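Local atomic coordinates of uracil-DNA glycosylase (Sulfolobus tokodaii str. 7, PDB entry 4ZBY), a protein that belongs to the uracil-DNA glycosylase superfamily, carries an iron/sulfur cluster and holds uracil in a separate pocket. Residues L19-R23 / V84-P89; V159-Y163 / D181-I185. All blocks are in the same frame, centred on the assembly; numbering follows the deposited sequence. Where two conformers were deposited one is given.

Contact 1 (L19-R23 / V84-P89); sequences LWQFR and VKCRPP. With SF4 (iron/sulfur cluster), chain B.
L19, in a short 3-10 segment that continues to Q21, drops its side chain into the loop that carries C86, beside the iron/sulfur cluster of this uracil-DNA glycosylase superfamily fold. Its CB lies 3.8 Å from CB of C86. Anti to the carbonyl carbon (chi1 -64°), CG comes over the 84-89 loop, and chi2 (-174°) divides the methyls: CD1 reaches CG1 of V84 at 3.6 Å and the ring of P88, while CD2 packs against CD of P89. The same leucine and V84 CG1 also border the cluster sulfide S2, giving the metal site an apolar flank. C86 supplies the metal bond, SG to iron FE3 of the cluster at 2.3 Å. SG of C86 also accepts a hydrogen bond from NH1 of R23 (3.4 Å, N-H...S angle 158°), nearly within the guanidinium plane. Such an N-H would probably draw some negative charge off the thiolate sulfur. NH1 also bonds to the carbonyl of C14, and CB of W20 lies over one guanidinium face, offset toward its rim, so the group is held from several directions. Farther out, F22 is sandwiched: CG of Q21 lies over one face, and CB of P89 sits 4.1 Å from the ring centroid on the other in a CH-pi contact. Between the two backbones, one water donates to O of L19 and to O of R87, each at 2.7 Å.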
loop_
_atom_site.group_PDB
_atom_site.type_symbol
_atom_site.label_atom_id
_atom_site.label_comp_id
_atom_site.label_asym_id
_atom_site.label_seq_id
_atom_site.Cartn_x
_atom_site.Cartn_y
_atom_site.Cartn_z
ATOM N N LEU A 19 -3.259 17.200 8.045
ATOM C CA LEU A 19 -3.189 17.107 6.593
ATOM C C LEU A 19 -4.496 17.475 5.897
ATOM O O LEU A 19 -4.480 17.792 4.699
ATOM C CB LEU A 19 -2.781 15.697 6.153
ATOM C CG LEU A 19 -1.373 15.279 6.587
ATOM C CD1 LEU A 19 -0.933 13.928 6.026
ATOM C CD2 LEU A 19 -0.394 16.412 6.222
ATOM N N TRP A 20 -5.615 17.431 6.622
ATOM C CA TRP A 20 -6.899 17.671 5.970
ATOM C C TRP A 20 -6.950 19.065 5.364
ATOM O O TRP A 20 -7.581 19.261 4.335
ATOM C CB TRP A 20 -8.073 17.465 6.947
ATOM C CG TRP A 20 -8.322 18.655 7.852
ATOM C CD1 TRP A 20 -7.790 18.871 9.088
ATOM C CD2 TRP A 20 -9.166 19.779 7.578
ATOM N NE1 TRP A 20 -8.251 20.058 9.603
ATOM C CE2 TRP A 20 -9.099 20.634 8.694
ATOM C CE3 TRP A 20 -9.975 20.142 6.497
ATOM C CZ2 TRP A 20 -9.807 21.827 8.758
ATOM C CZ3 TRP A 20 -10.669 21.325 6.560
ATOM C CH2 TRP A 20 -10.587 22.153 7.685
ATOM N N GLN A 21 -6.278 20.033 5.991
ATOM C CA GLN A 21 -6.392 21.410 5.575
ATOM C C GLN A 21 -5.849 21.698 4.182
ATOM O O GLN A 21 -6.225 22.694 3.570
ATOM C CB GLN A 21 -5.692 22.322 6.596
ATOM C CG GLN A 21 -4.186 22.179 6.602
ATOM C CD GLN A 21 -3.528 22.929 7.754
ATOM O OE1 GLN A 21 -3.362 24.156 7.709
ATOM N NE2 GLN A 21 -3.140 22.192 8.791
ATOM N N PHE A 22 -4.985 20.824 3.681
ATOM C CA PHE A 22 -4.305 21.058 2.412
ATOM C C PHE A 22 -4.992 20.386 1.226
ATOM O O PHE A 22 -4.735 20.723 0.057
ATOM C CB PHE A 22 -2.864 20.541 2.484
ATOM C CG PHE A 22 -2.082 21.079 3.646
ATOM C CD1 PHE A 22 -1.834 22.443 3.762
ATOM C CD2 PHE A 22 -1.578 20.215 4.609
ATOM C CE1 PHE A 22 -1.107 22.946 4.845
ATOM C CE2 PHE A 22 -0.852 20.693 5.679
ATOM C CZ PHE A 22 -0.610 22.061 5.799
ATOM N N ARG A 23 -5.861 19.436 1.524
ATOM C CA ARG A 23 -6.285 18.503 0.490
ATOM C C ARG A 23 -7.398 19.035 -0.405
ATOM O O ARG A 23 -8.167 19.945 -0.043
ATOM C CB ARG A 23 -6.720 17.165 1.120
ATOM C CG ARG A 23 -8.123 17.183 1.674
ATOM C CD ARG A 23 -8.472 15.907 2.428
ATOM N NE ARG A 23 -9.734 16.113 3.133
ATOM C CZ ARG A 23 -10.011 15.634 4.343
ATOM N NH1 ARG A 23 -9.119 14.890 4.994
ATOM N NH2 ARG A 23 -11.183 15.907 4.908
ATOM N N VAL A 84 -0.956 6.609 4.866
ATOM C CA VAL A 84 -1.544 7.906 5.134
ATOM C C VAL A 84 -2.414 8.266 3.934
ATOM O O VAL A 84 -2.034 8.006 2.786
ATOM C CB VAL A 84 -0.453 8.975 5.368
ATOM C CG1 VAL A 84 -1.012 10.384 5.296
ATOM C CG2 VAL A 84 0.183 8.722 6.741
ATOM N N LYS A 85 -3.580 8.838 4.195
ATOM C CA LYS A 85 -4.551 8.966 3.121
ATOM C C LYS A 85 -4.801 10.390 2.594
ATOM O O LYS A 85 -5.629 10.597 1.687
ATOM C CB LYS A 85 -5.845 8.281 3.571
ATOM C CG LYS A 85 -5.616 6.750 3.680
ATOM C CD LYS A 85 -6.642 6.104 4.569
ATOM C CE LYS A 85 -6.807 4.639 4.237
ATOM N NZ LYS A 85 -5.591 3.793 4.455
ATOM N N CYS A 86 -4.042 11.364 3.096
ATOM C CA CYS A 86 -4.047 12.703 2.518
ATOM C C CYS A 86 -2.645 13.101 2.093
ATOM O O CYS A 86 -1.673 12.643 2.666
ATOM C CB CYS A 86 -4.586 13.732 3.501
ATOM S SG CYS A 86 -6.322 13.356 3.898
ATOM N N ARG A 87 -2.574 13.923 1.054
ATOM C CA ARG A 87 -1.289 14.419 0.522
ATOM C C ARG A 87 -0.579 15.367 1.475
ATOM O O ARG A 87 -1.089 16.428 1.791
ATOM C CB ARG A 87 -1.524 15.143 -0.807
ATOM C CG ARG A 87 -0.257 15.597 -1.519
ATOM C CD ARG A 87 -0.575 16.681 -2.536
ATOM N NE ARG A 87 0.577 16.964 -3.384
ATOM C CZ ARG A 87 0.630 17.956 -4.269
ATOM N NH1 ARG A 87 1.722 18.131 -4.997
ATOM N NH2 ARG A 87 -0.407 18.767 -4.430
ATOM N N PRO A 88 0.628 15.002 1.909
ATOM C CA PRO A 88 1.361 15.964 2.731
ATOM C C PRO A 88 1.785 17.141 1.878
ATOM O O PRO A 88 2.008 16.970 0.683
ATOM C CB PRO A 88 2.567 15.161 3.231
ATOM C CG PRO A 88 2.114 13.719 3.152
ATOM C CD PRO A 88 1.239 13.662 1.919
ATOM N N PRO A 89 1.860 18.330 2.479
ATOM C CA PRO A 89 2.272 19.540 1.772
ATOM C C PRO A 89 3.702 19.467 1.275
ATOM O O PRO A 89 4.526 18.759 1.861
ATOM C CB PRO A 89 2.144 20.628 2.847
ATOM C CG PRO A 89 2.377 19.876 4.132
ATOM C CD PRO A 89 1.628 18.591 3.912
HETATM FE FE1 SF4 B . -5.060 12.763 8.461
HETATM FE FE2 SF4 B . -7.569 11.866 8.347
HETATM FE FE3 SF4 B . -6.287 12.536 6.073
HETATM FE FE4 SF4 B . -5.576 10.347 7.416
HETATM S S1 SF4 B . -7.558 10.702 6.362
HETATM S S2 SF4 B . -4.183 11.873 6.536
HETATM S S3 SF4 B . -5.904 11.008 9.578
HETATM S S4 SF4 B . -6.844 13.943 7.818
HETATM O O HOH W 1 -3.690 17.139 2.246
#

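Contact 2 (V159-Y163 / D181-I185); sequences VFPTY and DFKKI
F160 points its ring from the strand against the helix and meets three of its residues, each in a different way. I185 comes over one face: its CG1 stands 3.9 Å from the ring centroid, a CH-pi contact displaced toward the CG and CD2 side of the ring. D181 lies at the rim instead, its CG in the ring plane and 3.9 Å from CE2 of F160, with the carboxylate turned 73° from the ring. A chi1 of -160°, with CG opposite the backbone N, swings the phenyl out to the helix, where CZ also touches CB of K184. Strand 155-162 belongs to the mixed sheet at the core of this alpha/beta fold, and helix 172-190 runs back along it; strand 159-162 and helix 181-185 are nearly antiparallel, at 167°, with a closest approach of 9.7 Å between their axes. The side chains of T162 and D181 lie alongside, running opposite ways: CG2 of T162 faces CB of D181 at 3.9 Å. The threonine hydroxyl turns elsewhere, OG1 donating to O of Y163. The buried carboxylate of D181 is nevertheless well supplied, because OD1 forms a salt bridge with R144, which would favour the charged form, and OD2 accepts from a water that in turn takes the N-H of Y163. On the sheet side, CD1 of I185 closes against CG2 of T162 at 4.0 Å.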
loop_
_atom_site.group_PDB
_atom_site.type_symbol
_atom_site.label_atom_id
_atom_site.label_comp_id
_atom_site.label_asym_id
_atom_site.label_seq_id
_atom_site.Cartn_x
_atom_site.Cartn_y
_atom_site.Cartn_z
ATOM N N VAL A 159 3.661 -10.931 3.845
ATOM C CA VAL A 159 4.037 -9.543 3.620
ATOM C C VAL A 159 5.269 -9.501 2.733
ATOM O O VAL A 159 6.272 -10.162 3.004
ATOM C CB VAL A 159 4.314 -8.786 4.946
ATOM C CG1 VAL A 159 4.863 -7.368 4.660
ATOM C CG2 VAL A 159 3.051 -8.710 5.788
ATOM N N PHE A 160 5.187 -8.734 1.660
ATOM C CA PHE A 160 6.280 -8.671 0.707
ATOM C C PHE A 160 6.680 -7.234 0.427
ATOM O O PHE A 160 5.994 -6.530 -0.308
ATOM C CB PHE A 160 5.881 -9.372 -0.602
ATOM C CG PHE A 160 7.038 -9.762 -1.443
ATOM C CD1 PHE A 160 7.395 -11.094 -1.561
ATOM C CD2 PHE A 160 7.810 -8.800 -2.096
ATOM C CE1 PHE A 160 8.510 -11.463 -2.318
ATOM C CE2 PHE A 160 8.927 -9.166 -2.862
ATOM C CZ PHE A 160 9.254 -10.492 -2.984
ATOM N N PRO A 161 7.802 -6.788 1.016
ATOM C CA PRO A 161 8.198 -5.405 0.790
ATOM C C PRO A 161 8.909 -5.226 -0.545
ATOM O O PRO A 161 9.687 -6.085 -0.916
ATOM C CB PRO A 161 9.176 -5.118 1.948
ATOM C CG PRO A 161 8.986 -6.252 2.919
ATOM C CD PRO A 161 8.590 -7.431 2.082
ATOM N N THR A 162 8.648 -4.128 -1.238
ATOM C CA THR A 162 9.399 -3.759 -2.435
ATOM C C THR A 162 9.800 -2.284 -2.395
ATOM O O THR A 162 9.387 -1.537 -1.507
ATOM C CB THR A 162 8.583 -3.989 -3.712
ATOM O OG1 THR A 162 7.624 -2.930 -3.864
ATOM C CG2 THR A 162 7.837 -5.331 -3.661
ATOM N N TYR A 163 10.603 -1.859 -3.366
ATOM C CA TYR A 163 10.879 -0.439 -3.515
ATOM C C TYR A 163 9.597 0.223 -3.967
ATOM O O TYR A 163 8.703 -0.431 -4.487
ATOM C CB TYR A 163 12.006 -0.191 -4.514
ATOM C CG TYR A 163 13.380 -0.582 -4.019
ATOM C CD1 TYR A 163 13.785 -0.295 -2.716
ATOM C CD2 TYR A 163 14.279 -1.223 -4.858
ATOM C CE1 TYR A 163 15.044 -0.649 -2.262
ATOM C CE2 TYR A 163 15.548 -1.572 -4.413
ATOM C CZ TYR A 163 15.921 -1.289 -3.116
ATOM O OH TYR A 163 17.175 -1.643 -2.666
ATOM N N ASP A 181 10.797 -8.512 -8.238
ATOM C CA ASP A 181 10.025 -8.624 -7.002
ATOM C C ASP A 181 8.571 -8.949 -7.337
ATOM O O ASP A 181 7.962 -9.767 -6.659
ATOM C CB ASP A 181 10.083 -7.349 -6.164
ATOM C CG ASP A 181 11.334 -7.275 -5.307
ATOM O OD1 ASP A 181 12.089 -8.256 -5.281
ATOM O OD2 ASP A 181 11.558 -6.226 -4.669
ATOM N N PHE A 182 8.027 -8.347 -8.399
ATOM C CA PHE A 182 6.639 -8.629 -8.760
ATOM C C PHE A 182 6.493 -10.046 -9.324
ATOM O O PHE A 182 5.456 -10.678 -9.115
ATOM C CB PHE A 182 6.086 -7.577 -9.730
ATOM C CG PHE A 182 5.382 -6.437 -9.035
ATOM C CD1 PHE A 182 6.042 -5.660 -8.112
ATOM C CD2 PHE A 182 4.047 -6.161 -9.294
ATOM C CE1 PHE A 182 5.400 -4.618 -7.455
ATOM C CE2 PHE A 182 3.395 -5.116 -8.633
ATOM C CZ PHE A 182 4.061 -4.359 -7.718
ATOM N N LYS A 183 7.525 -10.551 -10.003
ATOM C CA LYS A 183 7.533 -11.949 -10.454
ATOM C C LYS A 183 7.442 -12.895 -9.257
ATOM O O LYS A 183 6.749 -13.916 -9.302
ATOM C CB LYS A 183 8.792 -12.265 -11.275
ATOM C CG LYS A 183 8.858 -11.574 -12.638
ATOM C CD LYS A 183 10.130 -11.961 -13.409
ATOM C CE LYS A 183 10.199 -11.275 -14.778
ATOM N NZ LYS A 183 11.482 -11.551 -15.493
ATOM N N LYS A 184 8.162 -12.564 -8.184
ATOM C CA LYS A 184 8.112 -13.370 -6.975
ATOM C C LYS A 184 6.749 -13.294 -6.318
ATOM O O LYS A 184 6.263 -14.305 -5.790
ATOM C CB LYS A 184 9.209 -12.951 -5.985
ATOM C CG LYS A 184 10.608 -13.284 -6.480
ATOM C CD LYS A 184 11.666 -12.703 -5.529
ATOM C CE LYS A 184 13.031 -13.334 -5.767
ATOM N NZ LYS A 184 13.561 -12.990 -7.112
ATOM N N ILE A 185 6.150 -12.106 -6.339
ATOM C CA ILE A 185 4.811 -11.910 -5.810
ATOM C C ILE A 185 3.825 -12.744 -6.633
ATOM O O ILE A 185 2.950 -13.379 -6.047
ATOM C CB ILE A 185 4.404 -10.428 -5.785
ATOM C CG1 ILE A 185 5.277 -9.723 -4.736
ATOM C CG2 ILE A 185 2.891 -10.255 -5.488
ATOM C CD1 ILE A 185 5.287 -8.195 -4.863
HETATM O O HOH W 2 11.688 -3.645 -5.395
#

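Overall arrangement
Followed from the N terminus, the chain leaves helix 4-12 and enters contact 1 at 19-23, then runs through strands 30-31 and 37-41, helices 46-51 and 58-71 and strand 79-82 before 84-89 returns to close that long loop, 60 residues in between. Helix 96-113, strand 117-121 and helix 123-133 follow. Contact 2 opens only on strand 155-162 and closes, after 17 intervening residues, on helix 172-190. The two loops are therefore in series, neither nesting nor crossing. The contact centres lie 27 Å apart on opposite sides of the chain's centre: contact 1 joins two loops at the iron/sulfur cluster, contact 2 fastens the C-terminal helix to the sheet.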